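Local coordinates for sister chromatid cohesion protein (Chaetomium thermophilum, PDB 5T8V) that probably acts as a cohesin loader that binds chromatin, this chain being the HEAT-repeat C-terminal part of Scc2, at residues T645-D648 with G649-V653; V654-I657 with L658-S661; R863-R866 with P867-A870. One frame throughout, in Å; residues are numbered along the deposited sequence.

Interaction 1 of 3, residues T645-D648 with G649-V653; sequences TILD and GDSVV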
loop_
_atom_site.group_PDB
_atom_site.type_symbol
_atom_site.label_atom_id
_atom_site.label_comp_id
_atom_site.label_asym_id
_atom_site.label_seq_id
_atom_site.Cartn_x
_atom_site.Cartn_y
_atom_site.Cartn_z
ATOM N N THR A 645 9.221 -16.842 0.244
ATOM C CA THR A 645 10.569 -16.801 0.799
ATOM C C THR A 645 11.167 -15.401 0.758
ATOM O O THR A 645 12.145 -15.140 1.467
ATOM C CB THR A 645 11.486 -17.771 0.050
ATOM O OG1 THR A 645 11.645 -17.335 -1.304
ATOM C CG2 THR A 645 10.909 -19.182 0.062
ATOM N N ILE A 646 10.611 -14.491 -0.048
ATOM C CA ILE A 646 11.117 -13.122 -0.078
ATOM C C ILE A 646 10.778 -12.352 1.185
ATOM O O ILE A 646 11.256 -11.226 1.359
ATOM C CB ILE A 646 10.582 -12.341 -1.296
ATOM C CG1 ILE A 646 9.058 -12.209 -1.227
ATOM C CG2 ILE A 646 11.012 -13.023 -2.591
ATOM C CD1 ILE A 646 8.483 -11.316 -2.292
ATOM N N LEU A 647 9.956 -12.922 2.062
ATOM C CA LEU A 647 9.655 -12.321 3.354
ATOM C C LEU A 647 10.625 -12.755 4.443
ATOM O O LEU A 647 10.452 -12.362 5.601
ATOM C CB LEU A 647 8.223 -12.673 3.768
ATOM C CG LEU A 647 7.128 -12.199 2.813
ATOM C CD1 LEU A 647 5.808 -12.846 3.167
ATOM C CD2 LEU A 647 7.003 -10.681 2.839
ATOM N N ASP A 648 11.643 -13.536 4.101
ATOM C CA ASP A 648 12.579 -14.077 5.073
ATOM C C ASP A 648 13.833 -13.216 5.158
ATOM O O ASP A 648 14.183 -12.484 4.229
ATOM C CB ASP A 648 12.960 -15.513 4.709
ATOM C CG ASP A 648 11.778 -16.461 4.764
ATOM O OD1 ASP A 648 10.794 -16.148 5.468
ATOM O OD2 ASP A 648 11.830 -17.521 4.105
ATOM N N GLY A 649 14.512 -13.319 6.298
ATOM C CA GLY A 649 15.738 -12.584 6.521
ATOM C C GLY A 649 15.539 -11.093 6.338
ATOM O O GLY A 649 14.480 -10.532 6.636
ATOM N N ASP A 650 16.586 -10.435 5.844
ATOM C CA ASP A 650 16.541 -9.001 5.565
ATOM C C ASP A 650 15.655 -8.782 4.341
ATOM O O ASP A 650 16.120 -8.558 3.222
ATOM C CB ASP A 650 17.946 -8.451 5.348
ATOM C CG ASP A 650 18.839 -8.641 6.560
ATOM O OD1 ASP A 650 18.306 -8.829 7.676
ATOM O OD2 ASP A 650 20.076 -8.597 6.399
ATOM N N SER A 651 14.347 -8.853 4.570
ATOM C CA SER A 651 13.361 -8.747 3.502
ATOM C C SER A 651 13.006 -7.284 3.271
ATOM O O SER A 651 12.488 -6.616 4.174
ATOM C CB SER A 651 12.108 -9.547 3.847
ATOM O OG SER A 651 11.081 -9.297 2.906
ATOM N N VAL A 652 13.274 -6.791 2.061
ATOM C CA VAL A 652 12.925 -5.412 1.732
ATOM C C VAL A 652 11.414 -5.244 1.670
ATOM O O VAL A 652 10.893 -4.153 1.934
ATOM C CB VAL A 652 13.590 -4.989 0.408
ATOM C CG1 VAL A 652 15.101 -5.134 0.502
ATOM C CG2 VAL A 652 13.045 -5.808 -0.756
ATOM N N VAL A 653 10.685 -6.304 1.316
ATOM C CA VAL A 653 9.226 -6.228 1.284
ATOM C C VAL A 653 8.691 -5.859 2.660
ATOM O O VAL A 653 7.874 -4.940 2.806
ATOM C CB VAL A 653 8.635 -7.558 0.784
ATOM C CG1 VAL A 653 7.115 -7.546 0.877
ATOM C CG2 VAL A 653 9.074 -7.825 -0.647
#
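S651 reaches back across a tight turn to the backbone of I646, and V653 packs against the side chains of I646 and L647. S651 is the N-cap residue of helix 652-660. The turn leads into this helix from a 3-10 segment, in an almost entirely helical chain built of HEAT repeats. The serine CB points back toward 645-648. Its OG is set anti to its own backbone N (chi1 172°), and from there it donates a hydrogen bond to the carbonyl O of I646. The same OG caps the helix through a weak bond to the backbone N of V654. One hydroxyl thus ties the 3-10 segment to the first turn of the helix.

V653 meets two side chains, each with a different methyl. CG2 of V653 lies 3.9 Å from CD1 of I646. CG1 of V653 lies 3.7 Å from CD2 of L647. Both pairs meet at a slant, one valine branch to each neighbour. Outside the turn, I646 also packs on V639, and L647 on M640, C679 and L682.

The carboxylate of D648 has its partner outside the turn: OD2 forms a salt bridge with R683. G649 follows with a positive phi of 56° and carries the chain round to D650, the centre of an inverse gamma turn. OG of S651 also sits 3.4 Å from CA of L647.

Interaction 2 of 3, residues V654-I657 with L658-S661; sequences VQLI and LRSS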
loop_
_atom_site.group_PDB
_atom_site.type_symbol
_atom_site.label_atom_id
_atom_site.label_comp_id
_atom_site.label_asym_id
_atom_site.label_seq_id
_atom_site.Cartn_x
_atom_site.Cartn_y
_atom_site.Cartn_z
ATOM N N VAL A 654 9.147 -6.570 3.693
ATOM C CA VAL A 654 8.752 -6.240 5.059
ATOM C C VAL A 654 9.115 -4.794 5.372
ATOM O O VAL A 654 8.271 -3.999 5.802
ATOM C CB VAL A 654 9.410 -7.216 6.054
ATOM C CG1 VAL A 654 9.011 -6.880 7.488
ATOM C CG2 VAL A 654 9.034 -8.656 5.723
ATOM N N GLN A 655 10.379 -4.432 5.141
ATOM C CA GLN A 655 10.866 -3.090 5.441
ATOM C C GLN A 655 9.947 -2.017 4.863
ATOM O O GLN A 655 9.426 -1.162 5.592
ATOM C CB GLN A 655 12.289 -2.947 4.894
ATOM C CG GLN A 655 12.927 -1.581 5.079
ATOM C CD GLN A 655 14.309 -1.506 4.452
ATOM O OE1 GLN A 655 15.096 -2.451 4.539
ATOM N NE2 GLN A 655 14.606 -0.384 3.806
ATOM N N LEU A 656 9.731 -2.053 3.548
ATOM C CA LEU A 656 8.988 -0.991 2.880
ATOM C C LEU A 656 7.486 -1.077 3.114
ATOM O O LEU A 656 6.797 -0.065 2.961
ATOM C CB LEU A 656 9.282 -1.011 1.378
ATOM C CG LEU A 656 10.755 -0.845 0.979
ATOM C CD1 LEU A 656 10.882 -0.601 -0.519
ATOM C CD2 LEU A 656 11.435 0.281 1.758
ATOM N N ILE A 657 6.960 -2.249 3.471
ATOM C CA ILE A 657 5.578 -2.321 3.934
ATOM C C ILE A 657 5.435 -1.581 5.259
ATOM O O ILE A 657 4.521 -0.766 5.445
ATOM C CB ILE A 657 5.128 -3.788 4.051
ATOM C CG1 ILE A 657 4.872 -4.369 2.656
ATOM C CG2 ILE A 657 3.867 -3.911 4.919
ATOM C CD1 ILE A 657 4.635 -5.869 2.643
ATOM N N LEU A 658 6.340 -1.856 6.201
ATOM C CA LEU A 658 6.326 -1.145 7.475
ATOM C C LEU A 658 6.447 0.357 7.256
ATOM O O LEU A 658 5.710 1.145 7.861
ATOM C CB LEU A 658 7.455 -1.659 8.368
ATOM C CG LEU A 658 7.365 -3.142 8.741
ATOM C CD1 LEU A 658 8.600 -3.578 9.514
ATOM C CD2 LEU A 658 6.105 -3.419 9.545
ATOM N N ARG A 659 7.371 0.776 6.389
ATOM C CA ARG A 659 7.471 2.196 6.068
ATOM C C ARG A 659 6.192 2.711 5.419
ATOM O O ARG A 659 5.837 3.882 5.592
ATOM C CB ARG A 659 8.674 2.441 5.159
ATOM C CG ARG A 659 9.946 2.757 5.925
ATOM C CD ARG A 659 11.188 2.568 5.074
ATOM N NE ARG A 659 11.109 3.277 3.802
ATOM C CZ ARG A 659 12.139 3.460 2.983
ATOM N NH1 ARG A 659 11.972 4.116 1.842
ATOM N NH2 ARG A 659 13.341 2.997 3.307
ATOM N N SER A 660 5.484 1.854 4.679
ATOM C CA SER A 660 4.206 2.256 4.101
ATOM C C SER A 660 3.171 2.515 5.188
ATOM O O SER A 660 2.332 3.413 5.052
ATOM C CB SER A 660 3.707 1.182 3.130
ATOM O OG SER A 660 2.466 1.544 2.552
ATOM N N SER A 661 3.216 1.744 6.278
ATOM C CA SER A 661 2.249 1.927 7.356
ATOM C C SER A 661 2.354 3.293 8.024
ATOM O O SER A 661 1.438 3.669 8.764
ATOM C CB SER A 661 2.421 0.834 8.412
ATOM O OG SER A 661 3.599 1.039 9.171
#
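L658 lies beside V654 one helical turn on, with both side chains pointing the same way. CD1 of L658 is 3.9 Å from CG1 of V654. Their backbones are joined too: the bond is 2.9 Å from N of L658 to O of V654 and almost straight (175°).

On another side of the helix, R659 bends at chi3 (52°) and runs alongside L656. CD2 of L656 sits over the centre of one guanidinium face, 3.5 Å from CZ of R659. NE2 of Q655 comes within 3.6 Å of NH2 of R659, with amide and guanidinium planes 37° apart.

The same i to i+4 backbone bonding continues from R659 to Q655, S660 to L656 and S661 to I657. Further out, L658 packs on K689, M690 and T693 of helix 685-696, while I657 and S660 face helix 666-682. Replacing L658 by alanine is likely to take this partner from CG1 of V654 and to open a gap against helix 685-696. A helix packed between neighbouring helices in this way fits the HEAT-repeat solenoid.

Interaction 3 of 3, residues R863-R866 with P867-A870; sequences RLLR and PYIA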
loop_
_atom_site.group_PDB
_atom_site.type_symbol
_atom_site.label_atom_id
_atom_site.label_comp_id
_atom_site.label_asym_id
_atom_site.label_seq_id
_atom_site.Cartn_x
_atom_site.Cartn_y
_atom_site.Cartn_z
ATOM N N ARG A 863 -13.163 -11.412 53.546
ATOM C CA ARG A 863 -12.448 -11.978 54.680
ATOM C C ARG A 863 -11.040 -12.420 54.305
ATOM O O ARG A 863 -10.177 -12.508 55.184
ATOM C CB ARG A 863 -13.238 -13.158 55.247
ATOM C CG ARG A 863 -12.677 -13.741 56.534
ATOM C CD ARG A 863 -13.480 -14.955 56.975
ATOM N NE ARG A 863 -13.421 -16.034 55.992
ATOM C CZ ARG A 863 -14.139 -17.151 56.059
ATOM N NH1 ARG A 863 -14.984 -17.347 57.062
ATOM N NH2 ARG A 863 -14.014 -18.075 55.116
ATOM N N LEU A 864 -10.789 -12.702 53.023
ATOM C CA LEU A 864 -9.442 -13.071 52.601
ATOM C C LEU A 864 -8.514 -11.865 52.595
ATOM O O LEU A 864 -7.303 -12.015 52.794
ATOM C CB LEU A 864 -9.481 -13.713 51.215
ATOM C CG LEU A 864 -10.445 -14.891 51.052
ATOM C CD1 LEU A 864 -10.326 -15.479 49.656
ATOM C CD2 LEU A 864 -10.204 -15.962 52.109
ATOM N N LEU A 865 -9.058 -10.669 52.365
ATOM C CA LEU A 865 -8.283 -9.443 52.490
ATOM C C LEU A 865 -8.086 -9.023 53.940
ATOM O O LEU A 865 -7.296 -8.111 54.200
ATOM C CB LEU A 865 -8.968 -8.310 51.721
ATOM C CG LEU A 865 -9.270 -8.578 50.244
ATOM C CD1 LEU A 865 -10.015 -7.403 49.633
ATOM C CD2 LEU A 865 -7.994 -8.863 49.466
ATOM N N ARG A 866 -8.778 -9.671 54.880
ATOM C CA ARG A 866 -8.704 -9.315 56.300
ATOM C C ARG A 866 -7.288 -9.068 56.807
ATOM O O ARG A 866 -7.059 -8.016 57.419
ATOM C CB ARG A 866 -9.373 -10.433 57.114
ATOM C CG ARG A 866 -9.644 -10.082 58.564
ATOM C CD ARG A 866 -10.829 -9.143 58.687
ATOM N NE ARG A 866 -11.166 -8.880 60.083
ATOM C CZ ARG A 866 -10.526 -8.010 60.857
ATOM N NH1 ARG A 866 -9.504 -7.312 60.374
ATOM N NH2 ARG A 866 -10.905 -7.839 62.116
ATOM N N PRO A 867 -6.313 -9.959 56.604
ATOM C CA PRO A 867 -4.972 -9.699 57.153
ATOM C C PRO A 867 -4.288 -8.486 56.549
ATOM O O PRO A 867 -3.409 -7.905 57.196
ATOM C CB PRO A 867 -4.206 -10.991 56.837
ATOM C CG PRO A 867 -4.931 -11.592 55.687
ATOM C CD PRO A 867 -6.371 -11.242 55.882
ATOM N N TYR A 868 -4.658 -8.081 55.330
ATOM C CA TYR A 868 -4.076 -6.876 54.751
ATOM C C TYR A 868 -4.452 -5.634 55.550
ATOM O O TYR A 868 -3.676 -4.675 55.602
ATOM C CB TYR A 868 -4.517 -6.717 53.297
ATOM C CG TYR A 868 -3.866 -7.687 52.335
ATOM C CD1 TYR A 868 -2.514 -7.594 52.036
ATOM C CD2 TYR A 868 -4.606 -8.683 51.714
ATOM C CE1 TYR A 868 -1.912 -8.473 51.155
ATOM C CE2 TYR A 868 -4.015 -9.568 50.830
ATOM C CZ TYR A 868 -2.668 -9.456 50.553
ATOM O OH TYR A 868 -2.074 -10.334 49.673
ATOM N N ILE A 869 -5.631 -5.632 56.178
ATOM C CA ILE A 869 -6.059 -4.470 56.951
ATOM C C ILE A 869 -5.241 -4.350 58.230
ATOM O O ILE A 869 -4.824 -3.251 58.616
ATOM C CB ILE A 869 -7.568 -4.552 57.255
ATOM C CG1 ILE A 869 -8.393 -4.334 55.983
ATOM C CG2 ILE A 869 -7.976 -3.517 58.305
ATOM C CD1 ILE A 869 -8.602 -5.580 55.160
ATOM N N ALA A 870 -5.004 -5.472 58.914
ATOM C CA ALA A 870 -4.283 -5.426 60.181
ATOM C C ALA A 870 -2.861 -4.910 60.001
ATOM O O ALA A 870 -2.308 -4.287 60.915
ATOM C CB ALA A 870 -4.264 -6.813 60.822
#
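With chi1 at -70° and chi2 at 85°, I869 brings its side chain back to L865, and CD1 of I869 lies 4.4 Å from CB of L865. Y868 has its CG anti to its carbonyl carbon (chi1 -73°), which lays the ring beside L865. CA of L865 lies at the ring edge, in its plane. The two side chains meet at a slant, with CD2 of L865 4.1 Å from CD2 of Y868.

The carbonyl O of L865 is shared by these neighbours. This O of L865 accepts a hydrogen bond of 2.9 Å from N of Y868, and CB of Y868 lies close to it as well. The next bond runs 3.0 Å from N of I869 to O of R866. In both bonds the donor stands well above the carbonyl plane, and both link residues three apart. They form the opening turn of the short helix 866-870. P867 has no N-H, which a first-turn position tolerates, since nitrogens there have no helical acceptor behind them. CD of P867 lies 3.3 Å from the carbonyl O of L864.

The guanidinium of R866 forms a salt bridge with E909. Around the turn, R866 packs on F902 and D905 of helix 900-910, and I869 on L910. From helix 878-891, I887 touches L865, V880 and V884 touch Y868, and Y888 touches I869.

In the fold
Interactions 1 and 2 are successive parts of one element. Interaction 1 forms the turn into helix 652-660, and interaction 2 follows along most of that helix. Their centres are 12 Å apart, and they touch where O of L647 lies 4.0 Å from CG2 of V654. The two also share helix 666-682 as a neighbour: L647 and I657 both pack on C679. Interaction 3 belongs to a distant part of the elongated chain. Its centre is about 53 Å from that of interaction 2, and the nearest atoms of the two are about 42 Å apart. Like interaction 1, it covers the entry to a short helix.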